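Local coordinates for dipicolinate synthase subunit B (Bacillus halodurans, PDB 3LQK), which probably serves, as one of two subunits, in making dipicolinate, the spore metabolite of Bacillus, and belongs to the flavoprotein family, at residues A[19-24]-A[92-97]; A[25-30]-A[172-177]; A[43-48]-A[71-76]. All coordinates share one frame; numbering follows the deposited sequence.

Interaction 1: A[19-24]-A[92-97]; sequences CTYHEV and IAPMTG. With PO4 (phosphate ion), chain B.
At the carboxy-terminal end of strand 89-95, in the parallel part of a Rossmann-like flavoprotein fold, A93 and P94 are met by T20, Y21 and V24 of the loop between strand 9-13 and helix 25-33. The peptide bond before P94 is cis, which sets A93 O and P94 CD side by side, and V24 spreads its two methyls over this pair. With CG1 anti to the carbonyl carbon (chi1 -60°), CG2 lies between the backbone N and C and comes to 3.5 Å from A93 O. V24 CG1 reaches P94 CD at 3.8 Å and A93 CB at 4.0 Å, the valine and proline side chains crossing at about a right angle. The ring of Y21 adds CD1, which stands 4.0 Å from P94 CD in an oblique approach. T20 OG1 lies 4.0 Å from P94 CG, but its polar partner is S17 O. Y21 is further held by an edge-to-face contact with W59. Just beyond the proline, T15 OG1 is hydrogen-bonded to both P94 O and T96 N, tying the corner to the loop just after strand 9-13. T96 is the N-cap of helix 97-104, its OG1 accepting S99 N. A phosphate ion, probably from the crystallisation liquor, has O4 3.0 Å from T96 OG1 and is hydrogen-bonded to G16 N, N98 ND2 and S99 OG. The contact is thus largely apolar, whereas the start of helix 97-104 and the N-H of G16 would probably favour an anion; the ion may mark a cofactor phosphate site.

Interaction 2: A[25-30]-A[172-177]; sequences LPQMER and RMEALP
R30 reaches from helix 25-33 to the turn of 3-10 helix that leads into helix 176-184, joining two helices of the Rossmann-like domain. Its NH1 gives a hydrogen bond of 2.9 Å to E174 O, with an N-H...O angle of 153° and the acceptor close to the guanidinium plane. The same NH1 is hydrogen-bonded to Q27 OE1, also at 2.9 Å, one helical turn back; this acceptor is tilted 21° out of the plane. One face of the guanidinium is covered by P177, whose CG sits over the centre, 3.6 Å from R30 CZ. Q27 packs between the segments: its CG lies 3.2 Å from M173 O, a bend at chi2 (-50°) places its CD 3.4 Å from that same oxygen, and its amide lies near E174 CA and P177 CD. L176 CD1 packs against Q27 CB at 4.1 Å. M173 O, which accepts the N-H of L176 within the turn, is thereby held in place beneath the glutamine. Farther out, L176 also rests on F12 and I155, M3 touches P177, and R30 NH2 has a long, weak ion pair with E178 OE2.

Interaction 3: A[43-48]-A[71-76]; sequences THTVQT and IVDSMV
In D73, chi1 (64°) sets CG between the backbone N and the carbonyl carbon, and chi2 (-11°) then turns the carboxylate so that OD2 comes to the backbone of T45 and V46. D73 OD2 accepts a hydrogen bond from V46 N at 3.0 Å; the N-H...O angle is 159°, and the donor meets OD2 on its anti side, somewhat out of the carboxylate plane. OD2 also rests against V46 CB at 3.6 Å and lies 3.6 Å from T45 CA. Behind the carboxylate, D73 CB packs 3.5 Å from H44 O. Segment 71-76 runs beside strand 37-41, an end strand of this chain's sheet, with V72 hydrogen-bonded through its backbone to P40 and V42, and D73 faces the loop that follows that strand. The other oxygen, OD1, forms a salt bridge with K77, and S74 OG caps the start of helix 75-78 by bonding K77 N. An alanine in place of D73 would probably leave V46 N without its acceptor and K77 without its charged mate, and so set the loop freer to move. V46 CG2 and I71 CG2 also touch at 4.1 Å, their side chains crossing at about a right angle.

Interactions 1 and 2 adjoin, their centres 11 Å apart, and M173 joins them: its SE lies 3.9 Å from V24 CG1, and its CB packs 3.6 Å from E23 O. Segments 19-24 and 25-30 are consecutive, so the loop resting on the cis-proline corner runs directly into the helix held by the 172-177 turn. Interaction 3 stands apart at the surface, centred about 17 Å from interaction 1 and about 23 Å from interaction 2, and in sequence it is nested inside the loops both close. Interactions 1 and 3 do not touch, their nearest atoms about 5 Å apart; the phosphate ion beside T96 is about 5 Å from the H44 side chain and may mark a pocket.

Interaction 1: A[19-24]-A[92-97]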
loop_
_atom_site.group_PDB
_atom_site.type_symbol
_atom_site.label_atom_id
_atom_site.label_comp_id
_atom_site.label_asym_id
_atom_site.label_seq_id
_atom_site.Cartn_x
_atom_site.Cartn_y
_atom_site.Cartn_z
ATOM N N CYS A 19 -1.312 -0.515 -32.989
ATOM C CA CYS A 19 -0.388 0.211 -33.861
ATOM C C CYS A 19 0.940 0.613 -33.161
ATOM O O CYS A 19 1.788 1.300 -33.750
ATOM C CB CYS A 19 -1.086 1.485 -34.386
ATOM S SG CYS A 19 -1.338 2.683 -33.015
ATOM N N THR A 20 1.082 0.222 -31.894
ATOM C CA THR A 20 2.296 0.434 -31.096
ATOM C C THR A 20 3.188 -0.818 -31.122
ATOM O O THR A 20 4.258 -0.835 -30.472
ATOM C CB THR A 20 1.945 0.716 -29.606
ATOM O OG1 THR A 20 1.191 -0.390 -29.080
ATOM C CG2 THR A 20 1.161 2.056 -29.427
ATOM N N TYR A 21 2.756 -1.870 -31.834
ATOM C CA TYR A 21 3.540 -3.111 -31.841
ATOM C C TYR A 21 4.704 -3.097 -32.846
ATOM O O TYR A 21 5.477 -4.048 -32.897
ATOM C CB TYR A 21 2.660 -4.363 -32.017
ATOM C CG TYR A 21 1.440 -4.467 -31.108
ATOM C CD1 TYR A 21 1.406 -3.858 -29.851
ATOM C CD2 TYR A 21 0.336 -5.204 -31.511
ATOM C CE1 TYR A 21 0.264 -3.969 -29.022
ATOM C CE2 TYR A 21 -0.783 -5.339 -30.712
ATOM C CZ TYR A 21 -0.825 -4.710 -29.472
ATOM O OH TYR A 21 -1.939 -4.869 -28.683
ATOM N N HIS A 22 4.880 -2.022 -33.602
ATOM C CA HIS A 22 6.013 -1.977 -34.527
ATOM C C HIS A 22 7.353 -1.851 -33.760
ATOM O O HIS A 22 8.430 -2.142 -34.290
ATOM C CB HIS A 22 5.871 -0.860 -35.562
ATOM C CG HIS A 22 5.970 0.503 -34.973
ATOM N ND1 HIS A 22 7.176 1.166 -34.824
ATOM C CD2 HIS A 22 5.018 1.320 -34.444
ATOM C CE1 HIS A 22 6.954 2.349 -34.260
ATOM N NE2 HIS A 22 5.657 2.461 -34.006
ATOM N N GLU A 23 7.279 -1.397 -32.526
ATOM C CA GLU A 23 8.476 -1.318 -31.691
ATOM C C GLU A 23 8.862 -2.669 -31.048
ATOM O O GLU A 23 10.041 -2.871 -30.719
ATOM C CB GLU A 23 8.252 -0.241 -30.628
ATOM C CG GLU A 23 6.963 -0.469 -29.762
ATOM C CD GLU A 23 6.233 0.833 -29.382
ATOM O OE1 GLU A 23 6.386 1.873 -30.099
ATOM O OE2 GLU A 23 5.496 0.794 -28.353
ATOM N N VAL A 24 7.929 -3.622 -30.922
ATOM C CA VAL A 24 8.279 -4.921 -30.301
ATOM C C VAL A 24 8.319 -6.092 -31.279
ATOM O O VAL A 24 9.000 -7.031 -30.999
ATOM C CB VAL A 24 7.368 -5.286 -29.087
ATOM C CG1 VAL A 24 7.483 -4.242 -28.005
ATOM C CG2 VAL A 24 5.851 -5.415 -29.551
ATOM N N ILE A 92 5.976 -9.394 -21.430
ATOM C CA ILE A 92 4.870 -8.492 -21.711
ATOM C C ILE A 92 5.473 -7.201 -22.191
ATOM O O ILE A 92 6.112 -6.444 -21.415
ATOM C CB ILE A 92 4.022 -8.169 -20.485
ATOM C CG1 ILE A 92 3.561 -9.449 -19.730
ATOM C CG2 ILE A 92 2.793 -7.296 -20.857
ATOM C CD1 ILE A 92 2.814 -9.087 -18.424
ATOM N N ALA A 93 5.336 -6.974 -23.495
ATOM C CA ALA A 93 5.840 -5.777 -24.098
ATOM C C ALA A 93 5.089 -5.408 -25.367
ATOM O O ALA A 93 4.924 -6.241 -26.241
ATOM C CB ALA A 93 7.341 -5.905 -24.355
ATOM N N PRO A 94 4.626 -4.149 -25.478
ATOM C CA PRO A 94 4.643 -3.092 -24.475
ATOM C C PRO A 94 3.695 -3.432 -23.363
ATOM O O PRO A 94 2.675 -4.178 -23.601
ATOM C CB PRO A 94 4.163 -1.830 -25.261
ATOM C CG PRO A 94 3.388 -2.351 -26.364
ATOM C CD PRO A 94 3.951 -3.701 -26.722
HETATM N N MSE A 95 4.042 -2.979 -22.146
HETATM C CA MSE A 95 3.076 -3.073 -21.022
HETATM C C MSE A 95 2.545 -1.696 -20.700
HETATM O O MSE A 95 3.282 -0.832 -20.180
HETATM C CB MSE A 95 3.677 -3.741 -19.783
HETATM C CG MSE A 95 2.638 -4.010 -18.651
HETATM SE SE MSE A 95 3.461 -4.923 -17.139
HETATM C CE MSE A 95 4.564 -3.595 -16.564
ATOM N N THR A 96 1.256 -1.503 -20.991
ATOM C CA THR A 96 0.615 -0.215 -20.830
ATOM C C THR A 96 0.390 0.109 -19.335
ATOM O O THR A 96 0.547 -0.724 -18.479
ATOM C CB THR A 96 -0.779 -0.170 -21.487
ATOM O OG1 THR A 96 -1.636 -1.175 -20.860
ATOM C CG2 THR A 96 -0.698 -0.355 -22.969
ATOM N N GLY A 97 -0.011 1.337 -19.050
ATOM C CA GLY A 97 -0.294 1.743 -17.705
ATOM C C GLY A 97 -1.425 0.947 -17.103
ATOM O O GLY A 97 -1.347 0.528 -15.965
HETATM P P PO4 B . -4.778 -2.399 -22.058
HETATM O O1 PO4 B . -4.449 -0.970 -22.472
HETATM O O2 PO4 B . -6.277 -2.649 -22.056
HETATM O O3 PO4 B . -4.186 -3.426 -23.013
HETATM O O4 PO4 B . -4.264 -2.652 -20.665
#

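Interaction 2: A[25-30]-A[172-177]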
loop_
_atom_site.group_PDB
_atom_site.type_symbol
_atom_site.label_atom_id
_atom_site.label_comp_id
_atom_site.label_asym_id
_atom_site.label_seq_id
_atom_site.Cartn_x
_atom_site.Cartn_y
_atom_site.Cartn_z
ATOM N N LEU A 25 7.614 -6.063 -32.422
ATOM C CA LEU A 25 7.611 -7.257 -33.329
ATOM C C LEU A 25 9.010 -7.625 -33.844
ATOM O O LEU A 25 9.329 -8.794 -33.964
ATOM C CB LEU A 25 6.644 -7.072 -34.513
ATOM C CG LEU A 25 5.158 -7.101 -34.050
ATOM C CD1 LEU A 25 4.193 -6.832 -35.206
ATOM C CD2 LEU A 25 4.842 -8.408 -33.341
ATOM N N PRO A 26 9.859 -6.617 -34.125
ATOM C CA PRO A 26 11.238 -6.949 -34.490
ATOM C C PRO A 26 11.965 -7.706 -33.360
ATOM O O PRO A 26 12.888 -8.524 -33.639
ATOM C CB PRO A 26 11.877 -5.581 -34.755
ATOM C CG PRO A 26 10.700 -4.682 -35.136
ATOM C CD PRO A 26 9.571 -5.188 -34.289
ATOM N N GLN A 27 11.572 -7.452 -32.107
ATOM C CA GLN A 27 12.206 -8.185 -30.990
ATOM C C GLN A 27 11.648 -9.599 -30.888
ATOM O O GLN A 27 12.394 -10.554 -30.575
ATOM C CB GLN A 27 12.032 -7.447 -29.675
ATOM C CG GLN A 27 12.634 -6.069 -29.664
ATOM C CD GLN A 27 14.058 -6.070 -30.170
ATOM O OE1 GLN A 27 14.877 -6.947 -29.826
ATOM N NE2 GLN A 27 14.364 -5.110 -31.011
HETATM N N MSE A 28 10.352 -9.747 -31.190
HETATM C CA MSE A 28 9.779 -11.098 -31.278
HETATM C C MSE A 28 10.525 -11.926 -32.349
HETATM O O MSE A 28 10.834 -13.107 -32.169
HETATM C CB MSE A 28 8.284 -11.010 -31.605
HETATM C CG MSE A 28 7.595 -12.329 -31.538
HETATM SE SE MSE A 28 5.749 -12.342 -32.153
HETATM C CE MSE A 28 4.972 -11.208 -30.766
ATOM N N GLU A 29 10.794 -11.282 -33.472
ATOM C CA GLU A 29 11.501 -11.907 -34.556
ATOM C C GLU A 29 12.948 -12.305 -34.160
ATOM O O GLU A 29 13.373 -13.435 -34.439
ATOM C CB GLU A 29 11.450 -11.002 -35.805
ATOM C CG GLU A 29 12.544 -11.375 -36.857
ATOM C CD GLU A 29 12.273 -12.679 -37.599
ATOM O OE1 GLU A 29 11.117 -13.161 -37.516
ATOM O OE2 GLU A 29 13.221 -13.202 -38.308
ATOM N N ARG A 30 13.678 -11.435 -33.462
ATOM C CA ARG A 30 14.999 -11.812 -32.939
ATOM C C ARG A 30 14.973 -13.027 -32.024
ATOM O O ARG A 30 15.893 -13.839 -32.043
ATOM C CB ARG A 30 15.638 -10.719 -32.085
ATOM C CG ARG A 30 16.520 -9.807 -32.772
ATOM C CD ARG A 30 16.857 -8.617 -31.872
ATOM N NE ARG A 30 18.122 -8.791 -31.152
ATOM C CZ ARG A 30 18.521 -8.016 -30.150
ATOM N NH1 ARG A 30 17.731 -7.022 -29.691
ATOM N NH2 ARG A 30 19.710 -8.223 -29.633
ATOM N N ARG A 172 13.645 0.367 -23.440
ATOM C CA ARG A 172 14.446 0.177 -24.603
ATOM C C ARG A 172 14.220 -1.226 -25.069
ATOM O O ARG A 172 14.843 -2.172 -24.551
ATOM C CB ARG A 172 15.935 0.344 -24.267
ATOM C CG ARG A 172 16.851 0.334 -25.491
ATOM C CD ARG A 172 18.307 0.500 -25.063
ATOM N NE ARG A 172 18.651 1.882 -24.671
ATOM C CZ ARG A 172 19.800 2.236 -24.065
ATOM N NH1 ARG A 172 20.053 3.523 -23.799
ATOM N NH2 ARG A 172 20.707 1.310 -23.728
HETATM N N MSE A 173 13.389 -1.350 -26.093
HETATM C CA MSE A 173 12.950 -2.666 -26.541
HETATM C C MSE A 173 14.086 -3.492 -27.117
HETATM O O MSE A 173 14.029 -4.726 -27.054
HETATM C CB MSE A 173 11.846 -2.538 -27.583
HETATM C CG MSE A 173 10.501 -1.943 -27.027
HETATM SE SE MSE A 173 9.948 -2.875 -25.352
HETATM C CE MSE A 173 8.442 -1.717 -24.988
ATOM N N GLU A 174 15.093 -2.823 -27.667
ATOM C CA GLU A 174 16.300 -3.539 -28.127
ATOM C C GLU A 174 17.005 -4.341 -27.074
ATOM O O GLU A 174 17.737 -5.280 -27.430
ATOM C CB GLU A 174 17.394 -2.583 -28.654
ATOM C CG GLU A 174 17.026 -1.895 -29.872
ATOM C CD GLU A 174 18.112 -0.866 -30.366
ATOM O OE1 GLU A 174 19.107 -0.547 -29.632
ATOM O OE2 GLU A 174 17.931 -0.365 -31.507
ATOM N N ALA A 175 16.869 -3.959 -25.806
ATOM C CA ALA A 175 17.424 -4.729 -24.685
ATOM C C ALA A 175 16.607 -5.954 -24.279
ATOM O O ALA A 175 16.926 -6.637 -23.325
ATOM C CB ALA A 175 17.664 -3.820 -23.454
ATOM N N LEU A 176 15.580 -6.285 -25.011
ATOM C CA LEU A 176 14.695 -7.390 -24.553
ATOM C C LEU A 176 15.397 -8.753 -24.435
ATOM O O LEU A 176 15.365 -9.376 -23.353
ATOM C CB LEU A 176 13.441 -7.412 -25.415
ATOM C CG LEU A 176 12.285 -8.395 -25.245
ATOM C CD1 LEU A 176 10.952 -7.695 -25.712
ATOM C CD2 LEU A 176 12.517 -9.616 -26.069
ATOM N N PRO A 177 16.186 -9.163 -25.464
ATOM C CA PRO A 177 16.815 -10.460 -25.342
ATOM C C PRO A 177 17.787 -10.590 -24.231
ATOM O O PRO A 177 17.840 -11.597 -23.568
ATOM C CB PRO A 177 17.538 -10.636 -26.687
ATOM C CG PRO A 177 16.679 -9.857 -27.637
ATOM C CD PRO A 177 16.364 -8.606 -26.797
#

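Interaction 3: A[43-48]-A[71-76]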
loop_
_atom_site.group_PDB
_atom_site.type_symbol
_atom_site.label_atom_id
_atom_site.label_comp_id
_atom_site.label_asym_id
_atom_site.label_seq_id
_atom_site.Cartn_x
_atom_site.Cartn_y
_atom_site.Cartn_z
ATOM N N THR A 43 -4.760 -9.401 -25.989
ATOM C CA THR A 43 -5.634 -9.045 -24.867
ATOM C C THR A 43 -7.075 -9.298 -25.244
ATOM O O THR A 43 -7.941 -9.369 -24.373
ATOM C CB THR A 43 -5.488 -7.591 -24.406
ATOM O OG1 THR A 43 -5.642 -6.737 -25.545
ATOM C CG2 THR A 43 -4.106 -7.340 -23.721
ATOM N N HIS A 44 -7.334 -9.452 -26.533
ATOM C CA HIS A 44 -8.692 -9.772 -26.962
ATOM C C HIS A 44 -8.652 -10.759 -28.085
ATOM O O HIS A 44 -7.603 -10.922 -28.727
ATOM C CB HIS A 44 -9.377 -8.515 -27.469
ATOM C CG HIS A 44 -9.604 -7.507 -26.403
ATOM N ND1 HIS A 44 -10.619 -7.632 -25.474
ATOM C CD2 HIS A 44 -8.944 -6.354 -26.101
ATOM C CE1 HIS A 44 -10.565 -6.606 -24.635
ATOM N NE2 HIS A 44 -9.561 -5.816 -24.993
ATOM N N THR A 45 -9.829 -11.350 -28.345
ATOM C CA THR A 45 -10.045 -12.286 -29.423
ATOM C C THR A 45 -9.649 -11.631 -30.713
ATOM O O THR A 45 -9.947 -10.483 -30.944
ATOM C CB THR A 45 -11.532 -12.728 -29.535
ATOM O OG1 THR A 45 -11.905 -13.431 -28.339
ATOM C CG2 THR A 45 -11.725 -13.658 -30.712
ATOM N N VAL A 46 -8.977 -12.401 -31.550
ATOM C CA VAL A 46 -8.392 -11.925 -32.783
ATOM C C VAL A 46 -9.440 -11.941 -33.931
ATOM O O VAL A 46 -9.246 -11.279 -34.955
ATOM C CB VAL A 46 -7.060 -12.720 -33.061
ATOM C CG1 VAL A 46 -6.807 -12.973 -34.528
ATOM C CG2 VAL A 46 -5.889 -11.989 -32.394
ATOM N N GLN A 47 -10.562 -12.617 -33.729
ATOM C CA GLN A 47 -11.657 -12.669 -34.701
ATOM C C GLN A 47 -12.994 -12.792 -34.045
ATOM O O GLN A 47 -13.140 -13.512 -33.095
ATOM C CB GLN A 47 -11.527 -13.905 -35.579
ATOM C CG GLN A 47 -10.663 -13.756 -36.817
ATOM C CD GLN A 47 -10.645 -15.041 -37.589
ATOM O OE1 GLN A 47 -11.574 -15.819 -37.473
ATOM N NE2 GLN A 47 -9.590 -15.285 -38.357
ATOM N N THR A 48 -13.990 -12.122 -34.583
ATOM C CA THR A 48 -15.378 -12.375 -34.212
ATOM C C THR A 48 -16.077 -13.206 -35.330
ATOM O O THR A 48 -15.554 -13.339 -36.407
ATOM C CB THR A 48 -16.144 -11.050 -33.934
ATOM N N ILE A 71 -1.811 -17.937 -31.663
ATOM C CA ILE A 71 -1.971 -16.746 -30.859
ATOM C C ILE A 71 -2.935 -17.044 -29.702
ATOM O O ILE A 71 -4.027 -17.553 -29.905
ATOM C CB ILE A 71 -2.527 -15.624 -31.740
ATOM C CG1 ILE A 71 -1.465 -15.296 -32.812
ATOM C CG2 ILE A 71 -2.916 -14.363 -30.874
ATOM C CD1 ILE A 71 -1.815 -14.213 -33.779
ATOM N N VAL A 72 -2.498 -16.805 -28.476
ATOM C CA VAL A 72 -3.338 -17.056 -27.327
ATOM C C VAL A 72 -4.138 -15.782 -27.072
ATOM O O VAL A 72 -3.599 -14.768 -26.596
ATOM C CB VAL A 72 -2.516 -17.443 -26.104
ATOM C CG1 VAL A 72 -3.423 -17.660 -24.939
ATOM C CG2 VAL A 72 -1.654 -18.686 -26.369
ATOM N N ASP A 73 -5.422 -15.842 -27.395
ATOM C CA ASP A 73 -6.295 -14.708 -27.336
ATOM C C ASP A 73 -7.539 -14.906 -26.476
ATOM O O ASP A 73 -8.475 -14.162 -26.612
ATOM C CB ASP A 73 -6.711 -14.310 -28.735
ATOM C CG ASP A 73 -7.537 -15.378 -29.455
ATOM O OD1 ASP A 73 -7.639 -16.532 -28.975
ATOM O OD2 ASP A 73 -8.074 -15.024 -30.537
ATOM N N SER A 74 -7.505 -15.871 -25.547
ATOM C CA SER A 74 -8.642 -16.156 -24.668
ATOM C C SER A 74 -8.102 -16.745 -23.372
ATOM O O SER A 74 -6.979 -17.287 -23.353
ATOM C CB SER A 74 -9.575 -17.189 -25.316
ATOM O OG SER A 74 -8.934 -18.463 -25.374
HETATM N N MSE A 75 -8.909 -16.670 -22.315
HETATM C CA MSE A 75 -8.549 -17.233 -21.024
HETATM C C MSE A 75 -8.378 -18.733 -21.099
HETATM O O MSE A 75 -7.434 -19.252 -20.538
HETATM C CB MSE A 75 -9.581 -16.898 -19.921
HETATM C CG MSE A 75 -9.878 -15.424 -19.704
HETATM SE SE MSE A 75 -8.202 -14.435 -19.413
HETATM C CE MSE A 75 -8.264 -14.272 -17.451
ATOM N N VAL A 76 -9.276 -19.415 -21.810
ATOM C CA VAL A 76 -9.208 -20.868 -22.027
ATOM C C VAL A 76 -7.888 -21.289 -22.637
ATOM O O VAL A 76 -7.306 -22.301 -22.283
ATOM C CB VAL A 76 -10.295 -21.338 -23.032
ATOM C CG1 VAL A 76 -10.089 -22.826 -23.440
ATOM C CG2 VAL A 76 -11.634 -21.137 -22.470
#